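Side-chain contacts in putative metal binding protein (Coccidioides immitis, PDB 3CVG), which probably binds a small ligand or metal ion through a periplasmic-binding-protein-like fold, and holds a calcium ion in this crystal: residues A161-S166 and D231-P236; D127-M132 and Y200-Y205; I79-V84 and Y101-H106; L148-K153 and I188-A193; G30-V35 and Q276-P281. All coordinates share one frame; numbering follows the deposited sequence.

Contact 1: residues A161-S166 and D231-P236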
# COMPACT_ATOMS: atom_id res chain seq x y z
N ALA A 161 -10.71 -7.15 -2.83
CA ALA A 161 -11.30 -8.49 -2.62
C ALA A 161 -12.11 -8.34 -1.33
O ALA A 161 -13.29 -8.74 -1.27
CB ALA A 161 -10.18 -9.64 -2.45
N GLU A 162 -11.49 -7.72 -0.33
CA GLU A 162 -12.12 -7.47 0.95
C GLU A 162 -13.42 -6.66 0.77
O GLU A 162 -14.43 -6.98 1.39
CB GLU A 162 -11.15 -6.67 1.79
CG GLU A 162 -11.20 -6.93 3.26
CD GLU A 162 -9.95 -6.40 3.94
OE1 GLU A 162 -9.79 -5.16 4.03
OE2 GLU A 162 -9.10 -7.22 4.35
N LEU A 163 -13.37 -5.60 -0.04
CA LEU A 163 -14.54 -4.74 -0.26
C LEU A 163 -15.69 -5.51 -0.91
O LEU A 163 -16.84 -5.38 -0.50
CB LEU A 163 -14.13 -3.52 -1.10
CG LEU A 163 -13.20 -2.56 -0.35
CD1 LEU A 163 -12.67 -1.50 -1.28
CD2 LEU A 163 -13.97 -1.94 0.80
N TRP A 164 -15.39 -6.33 -1.92
CA TRP A 164 -16.45 -7.12 -2.56
C TRP A 164 -17.11 -8.08 -1.56
O TRP A 164 -18.34 -8.16 -1.47
CB TRP A 164 -15.88 -7.92 -3.74
CG TRP A 164 -15.55 -7.05 -4.92
CD1 TRP A 164 -14.32 -6.81 -5.45
CD2 TRP A 164 -16.47 -6.26 -5.67
NE1 TRP A 164 -14.42 -5.91 -6.49
CE2 TRP A 164 -15.73 -5.56 -6.65
CE3 TRP A 164 -17.86 -6.07 -5.62
CZ2 TRP A 164 -16.33 -4.68 -7.56
CZ3 TRP A 164 -18.45 -5.19 -6.52
CH2 TRP A 164 -17.69 -4.51 -7.48
N LEU A 165 -16.29 -8.79 -0.80
CA LEU A 165 -16.81 -9.72 0.19
C LEU A 165 -17.65 -8.99 1.24
O LEU A 165 -18.63 -9.55 1.73
CB LEU A 165 -15.67 -10.48 0.88
CG LEU A 165 -14.87 -11.48 0.03
CD1 LEU A 165 -13.84 -12.15 0.91
CD2 LEU A 165 -15.79 -12.54 -0.57
N SER A 166 -17.28 -7.75 1.58
CA SER A 166 -18.01 -6.97 2.58
C SER A 166 -19.48 -6.76 2.20
O SER A 166 -20.33 -6.55 3.07
CB SER A 166 -17.35 -5.60 2.82
OG SER A 166 -17.56 -4.71 1.74
N ASP A 231 -11.46 3.74 8.54
CA ASP A 231 -11.75 3.97 7.12
C ASP A 231 -11.20 2.75 6.36
O ASP A 231 -10.01 2.49 6.39
CB ASP A 231 -11.05 5.24 6.64
CG ASP A 231 -11.44 5.62 5.22
OD1 ASP A 231 -11.61 4.70 4.37
OD2 ASP A 231 -11.56 6.83 4.94
N PRO A 232 -12.07 2.00 5.66
CA PRO A 232 -11.60 0.83 4.92
C PRO A 232 -10.47 1.15 3.94
O PRO A 232 -9.60 0.32 3.71
CB PRO A 232 -12.86 0.35 4.20
CG PRO A 232 -13.97 0.79 5.11
CD PRO A 232 -13.52 2.19 5.48
N LEU A 233 -10.48 2.36 3.38
CA LEU A 233 -9.46 2.75 2.42
C LEU A 233 -8.15 3.25 3.03
O LEU A 233 -7.29 3.75 2.32
CB LEU A 233 -10.03 3.78 1.43
CG LEU A 233 -11.20 3.34 0.54
CD1 LEU A 233 -11.42 4.37 -0.58
CD2 LEU A 233 -10.92 1.97 -0.07
N LEU A 234 -8.00 3.13 4.35
CA LEU A 234 -6.76 3.55 4.99
C LEU A 234 -5.77 2.40 4.82
O LEU A 234 -6.15 1.24 4.99
CB LEU A 234 -6.98 3.81 6.49
CG LEU A 234 -5.69 4.06 7.31
CD1 LEU A 234 -5.04 5.36 6.87
CD2 LEU A 234 -6.02 4.10 8.80
N ASN A 235 -4.52 2.70 4.48
CA ASN A 235 -3.52 1.65 4.29
C ASN A 235 -2.35 1.85 5.23
O ASN A 235 -1.31 2.40 4.86
CB ASN A 235 -3.04 1.63 2.83
CG ASN A 235 -2.09 0.48 2.54
OD1 ASN A 235 -2.22 -0.60 3.11
ND2 ASN A 235 -1.14 0.70 1.63
N PRO A 236 -2.50 1.41 6.48
CA PRO A 236 -1.43 1.55 7.48
C PRO A 236 -0.21 0.69 7.22
O PRO A 236 -0.31 -0.46 6.78
CB PRO A 236 -2.14 1.18 8.79
CG PRO A 236 -3.13 0.14 8.34
CD PRO A 236 -3.68 0.76 7.06
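L163 packs against P232 and L233 in a small apolar contact between helix 155-166 and the turn leading into strand 234-241, within an alpha/beta fold of the periplasmic-binding-protein superfamily. The turn, a type I beta turn from D231 to L234, is accompanied by an Asx turn and presents two neighbouring residues to one leucine. L163 divides its branches between them: CD1 meets CD2 of L233 at 4.1 Å, while CD2 reaches CB of P232 at 4.2 Å. The two leucine side chains cross at about a right angle, so they touch at single methyls. Leucine suits the buried places on both sides, and proline, with its restricted phi, suits the more exposed second position of the turn. K159, one helical turn before L163, bonds to the carbonyl O of P232, and F129 of helix 125-138 also lies on L163. In the Asx turn, the N of L233 donates to OD1 of D231 at 2.8 Å, meeting the anti side of the carboxylate 26° out of its plane.

Contact 2: residues D127-M132 and Y200-Y205; sequences DMFSKM and YTITDY
M132, modelled as selenomethionine, reaches from helix 125-138 to Y200 of strand 200-204 and makes a Met-aromatic contact there. Its CB lies beside the indole of W164, and CG is held over one face of the Y200 ring. The chain is extended about CB-CG, then bends at chi3 (54°), which folds the terminal methyl back against the base of the tyrosine. The selenium stands 4.1 Å from the centroid of the Y200 ring and 33° off its normal, an oblique placement displaced toward CG and CB. At the tip, CE of M132 comes within 3.3 Å of CB of Y200, an unusually short approach, to be read with caution. A long, flexible, polarisable side chain suits this place because it can follow both the ring and its stem. The polar end of Y200 is turned to other partners: its OH is hydrogen-bonded to OD1 of N115 and to the backbone N of A117.

One turn earlier on the helix, F129 makes a second apolar contact. CG1 of I202 lies 3.9 Å from CZ of F129, at the edge of the ring and near its plane. Helix 125-138 thus lies against strand 200-204 with F147 of strand 147-149 touching both M132 and I202, while L163 of helix 155-166 packs on F129 and I202.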
# COMPACT_ATOMS: atom_id res chain seq x y z
N ASP A 127 -21.43 0.97 -0.15
CA ASP A 127 -22.59 1.20 -0.99
C ASP A 127 -22.17 1.47 -2.43
O ASP A 127 -22.94 1.24 -3.36
CB ASP A 127 -23.42 2.36 -0.43
CG ASP A 127 -23.95 2.07 0.97
OD1 ASP A 127 -24.43 0.94 1.20
OD2 ASP A 127 -23.88 2.96 1.85
N MSE A 128 -20.95 1.97 -2.62
CA MSE A 128 -20.46 2.22 -3.97
C MSE A 128 -20.22 0.88 -4.64
O MSE A 128 -20.57 0.68 -5.80
CB MSE A 128 -19.15 3.03 -3.95
CG MSE A 128 -19.38 4.53 -3.77
SE MSE A 128 -17.75 5.53 -3.70
CE MSE A 128 -17.61 5.69 -1.79
N PHE A 129 -19.65 -0.06 -3.89
CA PHE A 129 -19.39 -1.39 -4.41
C PHE A 129 -20.71 -2.09 -4.72
O PHE A 129 -20.83 -2.76 -5.74
CB PHE A 129 -18.56 -2.21 -3.41
CG PHE A 129 -17.08 -2.05 -3.62
CD1 PHE A 129 -16.45 -0.83 -3.36
CD2 PHE A 129 -16.33 -3.09 -4.17
CE1 PHE A 129 -15.10 -0.65 -3.64
CE2 PHE A 129 -14.97 -2.92 -4.45
CZ PHE A 129 -14.36 -1.70 -4.19
N SER A 130 -21.71 -1.91 -3.86
CA SER A 130 -23.02 -2.51 -4.08
C SER A 130 -23.62 -1.97 -5.38
O SER A 130 -24.20 -2.71 -6.18
CB SER A 130 -23.96 -2.19 -2.92
OG SER A 130 -25.30 -2.57 -3.23
N LYS A 131 -23.47 -0.66 -5.59
CA LYS A 131 -23.99 0.00 -6.78
C LYS A 131 -23.30 -0.48 -8.06
O LYS A 131 -23.95 -0.74 -9.07
CB LYS A 131 -23.83 1.52 -6.64
CG LYS A 131 -24.94 2.33 -7.28
CD LYS A 131 -24.89 3.78 -6.79
CE LYS A 131 -26.08 4.59 -7.28
NZ LYS A 131 -26.11 5.93 -6.64
N MSE A 132 -21.97 -0.59 -8.02
CA MSE A 132 -21.23 -1.06 -9.19
C MSE A 132 -21.69 -2.47 -9.55
O MSE A 132 -21.94 -2.77 -10.72
CB MSE A 132 -19.72 -1.07 -8.92
CG MSE A 132 -19.04 0.31 -9.06
SE MSE A 132 -17.10 0.27 -8.81
CE MSE A 132 -16.67 -1.10 -10.11
N TYR A 200 -13.66 1.04 -13.41
CA TYR A 200 -13.44 1.49 -12.05
C TYR A 200 -12.35 0.59 -11.50
O TYR A 200 -12.16 -0.53 -11.99
CB TYR A 200 -14.70 1.29 -11.20
CG TYR A 200 -15.87 2.17 -11.60
CD1 TYR A 200 -16.19 3.31 -10.87
CD2 TYR A 200 -16.68 1.82 -12.68
CE1 TYR A 200 -17.31 4.09 -11.20
CE2 TYR A 200 -17.79 2.59 -13.02
CZ TYR A 200 -18.10 3.73 -12.28
OH TYR A 200 -19.22 4.47 -12.61
N THR A 201 -11.61 1.08 -10.51
CA THR A 201 -10.57 0.27 -9.91
C THR A 201 -10.11 0.88 -8.59
O THR A 201 -10.25 2.09 -8.38
CB THR A 201 -9.33 0.14 -10.82
OG1 THR A 201 -8.48 -0.88 -10.31
CG2 THR A 201 -8.55 1.45 -10.87
N ILE A 202 -9.59 0.04 -7.71
CA ILE A 202 -9.04 0.51 -6.45
C ILE A 202 -7.56 0.64 -6.77
O ILE A 202 -6.96 -0.27 -7.35
CB ILE A 202 -9.25 -0.50 -5.31
CG1 ILE A 202 -10.72 -0.48 -4.86
CG2 ILE A 202 -8.31 -0.20 -4.15
CD1 ILE A 202 -11.15 0.82 -4.17
N THR A 203 -7.00 1.79 -6.43
CA THR A 203 -5.59 2.08 -6.67
C THR A 203 -5.09 2.81 -5.42
O THR A 203 -5.81 2.90 -4.42
CB THR A 203 -5.41 2.97 -7.95
OG1 THR A 203 -4.02 3.18 -8.21
CG2 THR A 203 -6.09 4.33 -7.77
N ASP A 204 -3.87 3.33 -5.45
CA ASP A 204 -3.37 4.05 -4.28
C ASP A 204 -2.93 5.45 -4.65
O ASP A 204 -2.65 5.73 -5.82
CB ASP A 204 -2.22 3.28 -3.62
CG ASP A 204 -1.04 3.09 -4.54
OD1 ASP A 204 -1.08 2.20 -5.41
OD2 ASP A 204 -0.06 3.84 -4.39
N TYR A 205 -2.87 6.33 -3.66
CA TYR A 205 -2.50 7.72 -3.88
C TYR A 205 -1.19 7.91 -4.63
O TYR A 205 -1.12 8.71 -5.56
CB TYR A 205 -2.43 8.46 -2.54
CG TYR A 205 -2.33 9.97 -2.68
CD1 TYR A 205 -3.17 10.66 -3.55
CD2 TYR A 205 -1.42 10.71 -1.92
CE1 TYR A 205 -3.11 12.05 -3.66
CE2 TYR A 205 -1.36 12.10 -2.01
CZ TYR A 205 -2.20 12.76 -2.89
OH TYR A 205 -2.12 14.12 -3.00

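Contact 3: residues I79-V84 and Y101-H106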
# COMPACT_ATOMS: atom_id res chain seq x y z
N ILE A 79 8.57 -3.56 6.42
CA ILE A 79 7.47 -2.62 6.52
C ILE A 79 6.32 -3.38 5.86
O ILE A 79 6.37 -3.71 4.67
CB ILE A 79 7.76 -1.31 5.77
CG1 ILE A 79 8.98 -0.63 6.39
CG2 ILE A 79 6.55 -0.38 5.85
CD1 ILE A 79 9.33 0.70 5.76
N THR A 80 5.30 -3.67 6.65
CA THR A 80 4.17 -4.43 6.17
C THR A 80 2.86 -3.65 6.15
O THR A 80 2.76 -2.57 6.74
CB THR A 80 4.02 -5.70 7.02
OG1 THR A 80 3.96 -5.34 8.41
CG2 THR A 80 5.23 -6.61 6.81
N TYR A 81 1.87 -4.21 5.48
CA TYR A 81 0.56 -3.58 5.34
C TYR A 81 -0.59 -4.47 5.77
O TYR A 81 -1.65 -4.46 5.15
CB TYR A 81 0.36 -3.16 3.89
CG TYR A 81 1.50 -2.34 3.32
CD1 TYR A 81 1.48 -0.95 3.36
CD2 TYR A 81 2.60 -2.97 2.73
CE1 TYR A 81 2.52 -0.20 2.82
CE2 TYR A 81 3.65 -2.23 2.19
CZ TYR A 81 3.60 -0.85 2.23
OH TYR A 81 4.61 -0.12 1.66
N SER A 82 -0.40 -5.26 6.83
CA SER A 82 -1.47 -6.13 7.30
C SER A 82 -1.40 -6.35 8.82
O SER A 82 -0.66 -7.21 9.29
CB SER A 82 -1.40 -7.49 6.59
OG SER A 82 -2.40 -8.37 7.08
N PRO A 83 -2.15 -5.55 9.59
CA PRO A 83 -2.15 -5.68 11.05
C PRO A 83 -2.36 -7.11 11.56
O PRO A 83 -1.72 -7.54 12.52
CB PRO A 83 -3.28 -4.74 11.48
CG PRO A 83 -3.14 -3.62 10.49
CD PRO A 83 -2.93 -4.36 9.17
N VAL A 84 -3.24 -7.87 10.91
CA VAL A 84 -3.49 -9.24 11.35
C VAL A 84 -2.29 -10.14 11.11
O VAL A 84 -1.91 -10.94 11.98
CB VAL A 84 -4.72 -9.87 10.65
CG1 VAL A 84 -4.87 -11.33 11.08
CG2 VAL A 84 -5.97 -9.11 11.02
N TYR A 101 4.15 1.45 14.28
CA TYR A 101 3.34 2.16 13.29
C TYR A 101 4.30 3.13 12.60
O TYR A 101 4.81 4.04 13.23
CB TYR A 101 2.21 2.94 13.97
CG TYR A 101 0.95 3.11 13.14
CD1 TYR A 101 1.02 3.34 11.76
CD2 TYR A 101 -0.31 3.06 13.74
CE1 TYR A 101 -0.15 3.51 11.00
CE2 TYR A 101 -1.47 3.24 12.99
CZ TYR A 101 -1.39 3.47 11.62
OH TYR A 101 -2.54 3.63 10.87
N ALA A 102 4.52 2.94 11.30
CA ALA A 102 5.45 3.77 10.53
C ALA A 102 4.83 4.96 9.80
O ALA A 102 5.28 6.10 9.94
CB ALA A 102 6.21 2.91 9.53
N PHE A 103 3.81 4.70 8.99
CA PHE A 103 3.14 5.76 8.26
C PHE A 103 1.78 5.31 7.75
O PHE A 103 1.42 4.14 7.89
CB PHE A 103 4.03 6.26 7.10
CG PHE A 103 4.35 5.22 6.07
CD1 PHE A 103 3.48 4.98 5.01
CD2 PHE A 103 5.54 4.49 6.14
CE1 PHE A 103 3.78 4.03 4.04
CE2 PHE A 103 5.85 3.53 5.17
CZ PHE A 103 4.97 3.30 4.12
N ARG A 104 1.03 6.24 7.18
CA ARG A 104 -0.30 5.93 6.66
C ARG A 104 -0.42 6.24 5.17
O ARG A 104 -0.23 7.38 4.73
CB ARG A 104 -1.36 6.71 7.46
CG ARG A 104 -1.58 6.18 8.90
CD ARG A 104 -2.49 7.07 9.76
NE ARG A 104 -1.84 8.34 10.13
CZ ARG A 104 -2.37 9.25 10.94
NH1 ARG A 104 -3.57 9.07 11.48
NH2 ARG A 104 -1.70 10.37 11.21
N ASP A 105 -0.72 5.20 4.40
CA ASP A 105 -0.90 5.32 2.96
C ASP A 105 -2.41 5.34 2.74
O ASP A 105 -3.18 5.09 3.67
CB ASP A 105 -0.23 4.14 2.25
CG ASP A 105 -0.39 4.20 0.73
OD1 ASP A 105 -0.54 5.32 0.18
OD2 ASP A 105 -0.33 3.13 0.09
N HIS A 106 -2.85 5.62 1.52
CA HIS A 106 -4.28 5.68 1.26
C HIS A 106 -4.68 5.05 -0.07
O HIS A 106 -4.01 5.25 -1.08
CB HIS A 106 -4.77 7.13 1.32
CG HIS A 106 -4.31 7.87 2.53
ND1 HIS A 106 -3.08 8.48 2.62
CD2 HIS A 106 -4.90 8.05 3.75
CE1 HIS A 106 -2.92 9.00 3.82
NE2 HIS A 106 -4.01 8.75 4.53
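I79 and Y81 meet F103 without any backbone pairing between their segments. Strands 77-80 and 100-111 each run antiparallel to strand 234-241, which lies between them, so the two flanking strands point the same way; CA of I79 and CA of A102 remain 7.8 Å apart. Within 100-111, A102 and F103 both face A237, a classic beta bulge. The F103 side chain has CG between its backbone N and carbonyl carbon (chi1 62°), a torsion that brings the ring back toward segment 79-84. There CG2 of I79 touches CE2 of F103 at 4.0 Å, the two side chains crossing at about a right angle. Y81 closes on the same end of the ring: its OH lies 4.2 Å from CZ of F103, at the ring's edge and near its plane. The Y81 side chain is about 7 Å from the bound calcium ion at its nearest atom. Y279 of strand 276-281 also meets the F103 ring.

No hydrogen bond joins the two segments; although the OH of Y81 lies beside F103, its polar bond is with the backbone N of A29. The contact therefore depends on apolar shape, with tyrosine suited to a partly exposed place because its ring can pack while its hydroxyl is satisfied.

Contact 4: residues L148-K153 and I188-A193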
# COMPACT_ATOMS: atom_id res chain seq x y z
N LEU A 148 -11.49 -3.27 -12.55
CA LEU A 148 -10.16 -3.84 -12.79
C LEU A 148 -9.45 -4.30 -11.51
O LEU A 148 -9.22 -3.52 -10.59
CB LEU A 148 -9.26 -2.84 -13.53
CG LEU A 148 -7.94 -3.37 -14.14
CD1 LEU A 148 -7.55 -2.50 -15.32
CD2 LEU A 148 -6.80 -3.40 -13.10
N SER A 149 -9.12 -5.58 -11.48
CA SER A 149 -8.42 -6.18 -10.35
C SER A 149 -7.03 -6.63 -10.78
O SER A 149 -6.86 -7.28 -11.82
CB SER A 149 -9.21 -7.38 -9.81
OG SER A 149 -8.43 -8.18 -8.94
N ARG A 150 -6.02 -6.27 -10.00
CA ARG A 150 -4.66 -6.68 -10.30
C ARG A 150 -4.49 -8.19 -10.08
O ARG A 150 -3.53 -8.80 -10.57
CB ARG A 150 -3.66 -5.87 -9.48
CG ARG A 150 -3.47 -4.45 -10.04
CD ARG A 150 -2.66 -3.58 -9.10
NE ARG A 150 -1.39 -4.20 -8.75
CZ ARG A 150 -0.73 -3.95 -7.62
NH1 ARG A 150 -1.22 -3.08 -6.75
NH2 ARG A 150 0.40 -4.58 -7.37
N TYR A 151 -5.42 -8.79 -9.32
CA TYR A 151 -5.46 -10.24 -9.08
C TYR A 151 -4.06 -10.83 -8.88
O TYR A 151 -3.71 -11.84 -9.50
CB TYR A 151 -6.12 -10.90 -10.31
CG TYR A 151 -7.00 -12.11 -10.02
CD1 TYR A 151 -8.16 -11.98 -9.27
CD2 TYR A 151 -6.67 -13.37 -10.52
CE1 TYR A 151 -8.97 -13.08 -9.00
CE2 TYR A 151 -7.48 -14.47 -10.27
CZ TYR A 151 -8.62 -14.32 -9.52
OH TYR A 151 -9.45 -15.40 -9.30
N ASP A 152 -3.28 -10.20 -8.01
CA ASP A 152 -1.90 -10.59 -7.80
C ASP A 152 -1.48 -10.77 -6.34
O ASP A 152 -0.29 -10.72 -6.04
CB ASP A 152 -1.00 -9.54 -8.45
CG ASP A 152 -1.19 -8.17 -7.82
OD1 ASP A 152 -2.09 -8.05 -6.96
OD2 ASP A 152 -0.47 -7.21 -8.18
N LYS A 153 -2.45 -10.95 -5.44
CA LYS A 153 -2.14 -11.15 -4.02
C LYS A 153 -1.56 -9.92 -3.32
O LYS A 153 -1.16 -10.00 -2.17
CB LYS A 153 -1.16 -12.33 -3.86
CG LYS A 153 -1.81 -13.74 -3.85
CD LYS A 153 -0.73 -14.83 -3.86
CE LYS A 153 -1.23 -16.19 -3.32
NZ LYS A 153 -2.25 -16.89 -4.16
N ILE A 188 1.16 1.19 -11.60
CA ILE A 188 1.03 2.20 -12.66
C ILE A 188 0.34 1.67 -13.91
O ILE A 188 -0.59 2.28 -14.42
CB ILE A 188 2.42 2.80 -13.02
CG1 ILE A 188 2.96 3.62 -11.85
CG2 ILE A 188 2.30 3.69 -14.27
CD1 ILE A 188 4.37 4.18 -12.07
N GLN A 189 0.81 0.53 -14.41
CA GLN A 189 0.21 -0.07 -15.60
C GLN A 189 -1.28 -0.37 -15.36
O GLN A 189 -2.12 -0.07 -16.21
CB GLN A 189 0.94 -1.36 -15.97
CG GLN A 189 2.31 -1.12 -16.58
CD GLN A 189 3.23 -2.32 -16.46
OE1 GLN A 189 2.80 -3.47 -16.57
NE2 GLN A 189 4.52 -2.05 -16.23
N ALA A 190 -1.60 -0.94 -14.21
CA ALA A 190 -3.00 -1.26 -13.89
C ALA A 190 -3.91 -0.03 -13.86
O ALA A 190 -5.04 -0.08 -14.36
CB ALA A 190 -3.08 -2.02 -12.55
N LEU A 191 -3.45 1.06 -13.25
CA LEU A 191 -4.26 2.27 -13.20
C LEU A 191 -4.40 2.85 -14.61
O LEU A 191 -5.48 3.28 -15.00
CB LEU A 191 -3.62 3.32 -12.26
CG LEU A 191 -4.32 4.68 -12.16
CD1 LEU A 191 -5.82 4.50 -11.88
CD2 LEU A 191 -3.67 5.52 -11.06
N THR A 192 -3.31 2.85 -15.37
CA THR A 192 -3.32 3.35 -16.73
C THR A 192 -4.34 2.57 -17.56
O THR A 192 -5.11 3.14 -18.34
CB THR A 192 -1.92 3.22 -17.38
OG1 THR A 192 -0.98 4.03 -16.66
CG2 THR A 192 -1.96 3.67 -18.84
N ALA A 193 -4.34 1.25 -17.39
CA ALA A 193 -5.26 0.38 -18.11
C ALA A 193 -6.71 0.67 -17.74
O ALA A 193 -7.57 0.73 -18.61
CB ALA A 193 -4.93 -1.08 -17.84
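L148 and R150 pack on one face of helix 187-196, joining the end of strand 147-149 and the loop after it to a helix within the alpha/beta fold of the periplasmic-binding-protein superfamily; strand 147-149 itself runs parallel to strands 180-182 and 200-204. L148, with CG anti to the backbone N (chi1 -167°), spreads its two methyls along the helix: CD1 meets CB of A193 at 3.9 Å, and CD2 meets CB of A190 at 4.0 Å. CD1 also lies 3.6 Å from the carbonyl O of A190. The aliphatic part of R150 follows, its CG pressing to 3.5 Å on CB of A190. Alanines, with their short side chains, suit such a close approach.

The polar interactions lie at the far end of R150. Its chain bends at chi3 (53°), and NE bonds to the carbonyl O of T185 just before the helix. The modelled calcium ion is about 3 Å from the nearest side-chain atom of R150, an unexpected neighbour for a cationic group. NH2 of R150 forms a salt bridge with OD2 of D152 at 2.9 Å, while OD1 of D152 stands 4.0 Å above one face of the guanidinium, offset toward its rim.

Contact 5: residues G30-V35 and Q276-P281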
# COMPACT_ATOMS: atom_id res chain seq x y z
N GLY A 30 9.32 1.18 -0.94
CA GLY A 30 10.61 1.18 -1.59
C GLY A 30 10.41 1.58 -3.04
O GLY A 30 11.21 2.31 -3.63
N GLN A 31 9.30 1.10 -3.60
CA GLN A 31 8.91 1.35 -4.98
C GLN A 31 8.56 2.82 -5.20
O GLN A 31 8.60 3.32 -6.32
CB GLN A 31 7.71 0.46 -5.32
CG GLN A 31 7.24 0.51 -6.76
CD GLN A 31 6.03 -0.39 -7.00
OE1 GLN A 31 5.66 -0.66 -8.15
NE2 GLN A 31 5.41 -0.85 -5.92
N SER A 32 8.22 3.51 -4.11
CA SER A 32 7.84 4.92 -4.17
C SER A 32 9.03 5.83 -3.91
O SER A 32 8.95 7.04 -4.14
CB SER A 32 6.76 5.21 -3.13
OG SER A 32 7.27 5.01 -1.82
N GLY A 33 10.12 5.25 -3.41
CA GLY A 33 11.31 6.02 -3.12
C GLY A 33 11.49 6.37 -1.65
O GLY A 33 12.55 6.87 -1.26
N LEU A 34 10.47 6.12 -0.83
CA LEU A 34 10.57 6.44 0.60
C LEU A 34 11.68 5.68 1.32
O LEU A 34 12.39 6.26 2.15
CB LEU A 34 9.25 6.19 1.32
CG LEU A 34 9.26 6.57 2.81
CD1 LEU A 34 9.28 8.08 2.94
CD2 LEU A 34 8.05 6.00 3.52
N VAL A 35 11.83 4.39 1.03
CA VAL A 35 12.85 3.60 1.69
C VAL A 35 14.25 4.18 1.47
O VAL A 35 15.13 4.04 2.31
CB VAL A 35 12.82 2.12 1.22
CG1 VAL A 35 14.00 1.35 1.80
CG2 VAL A 35 11.52 1.47 1.66
N GLN A 276 3.31 16.74 -3.90
CA GLN A 276 2.34 16.45 -2.85
C GLN A 276 2.95 15.54 -1.80
O GLN A 276 3.77 14.68 -2.12
CB GLN A 276 1.10 15.74 -3.43
CG GLN A 276 0.30 16.52 -4.45
CD GLN A 276 -0.33 17.76 -3.86
OE1 GLN A 276 -0.89 17.73 -2.76
NE2 GLN A 276 -0.27 18.86 -4.60
N GLN A 277 2.54 15.72 -0.54
CA GLN A 277 3.04 14.85 0.52
C GLN A 277 2.44 13.50 0.16
O GLN A 277 1.22 13.37 0.06
CB GLN A 277 2.54 15.29 1.89
CG GLN A 277 2.96 14.33 3.01
CD GLN A 277 2.48 14.78 4.38
OE1 GLN A 277 1.28 14.90 4.63
NE2 GLN A 277 3.42 15.03 5.28
N LEU A 278 3.28 12.50 -0.03
CA LEU A 278 2.80 11.17 -0.40
C LEU A 278 2.06 10.43 0.70
O LEU A 278 0.92 10.00 0.51
CB LEU A 278 3.98 10.32 -0.88
CG LEU A 278 3.64 8.88 -1.26
CD1 LEU A 278 2.49 8.85 -2.26
CD2 LEU A 278 4.88 8.21 -1.83
N TYR A 279 2.70 10.28 1.86
CA TYR A 279 2.13 9.57 2.99
C TYR A 279 1.88 10.45 4.20
O TYR A 279 2.51 11.50 4.37
CB TYR A 279 3.06 8.44 3.43
CG TYR A 279 3.51 7.48 2.36
CD1 TYR A 279 4.86 7.38 2.02
CD2 TYR A 279 2.60 6.64 1.72
CE1 TYR A 279 5.29 6.45 1.07
CE2 TYR A 279 3.02 5.71 0.77
CZ TYR A 279 4.37 5.62 0.45
OH TYR A 279 4.80 4.69 -0.47
N SER A 280 0.95 10.03 5.06
CA SER A 280 0.67 10.77 6.27
C SER A 280 1.52 10.17 7.38
O SER A 280 1.82 8.97 7.37
CB SER A 280 -0.81 10.66 6.66
OG SER A 280 -1.64 11.37 5.77
N PRO A 281 1.96 11.00 8.33
CA PRO A 281 2.79 10.50 9.43
C PRO A 281 1.96 9.52 10.26
O PRO A 281 0.73 9.52 10.19
CB PRO A 281 3.13 11.77 10.21
CG PRO A 281 3.13 12.82 9.14
CD PRO A 281 1.91 12.47 8.34
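S32 and L34, either side of G33 in a Schellman motif after helix 28-32, meet L278 and Y279 in the break of strand 276-281. G30 lies in the last turn of the helix, and its carbonyl O accepts from N of G33 at 3.1 Å. S32 then turns its side chain toward that break. With OG between the backbone N and the carbonyl carbon (chi1 64°), OG of S32 is hydrogen-bonded to OH of Y279 at 2.8 Å, and the same OG also bonds to the carbonyl O of A29. A small hydroxyl suits this spot, linking the helix end to the phenol, while CB of S32 still touches CD2 of L278 at 3.8 Å. G33 follows with phi at +100°, where a CB would press on the carbonyl O of S32, so glycine fits the backbone; it is also the N-cap position of helix 34-47.

L34, the first residue of that next helix, supplies the apolar half of the contact. It crosses the tyrosine obliquely and brings CD2 to 3.7 Å from CE1 of Y279. F103 of strand 100-111 adds its own ring to Y279 and also touches L34. Y279 is further fixed by its neighbour in sequence: CG of L278 lies 3.5 Å above one face of the ring, over its centre.

Overall arrangement
All five contacts are essentially buried, with P232 of contact 1 as the exposed touching residue and Y81, R150 and S32 partly exposed. Contacts 1 and 2 form one apolar cluster, since F129 and I202 of contact 2 both pack on L163 of contact 1. Contact 4 joins contact 2 through strands 147-149 and 200-204, which pair side by side, with the side chain of T201 bonded to the carbonyl O of L148. Contacts 3 and 5 share strands 100-111 and 276-281: R104 bonds to S280 and P281. Chemistry differs accordingly. Contacts 1 to 3 are apolar across the interface, contact 2 adding selenium on an aromatic ring; contact 4 sets an arginine near the calcium ion; contact 5 has a hydroxyl pair.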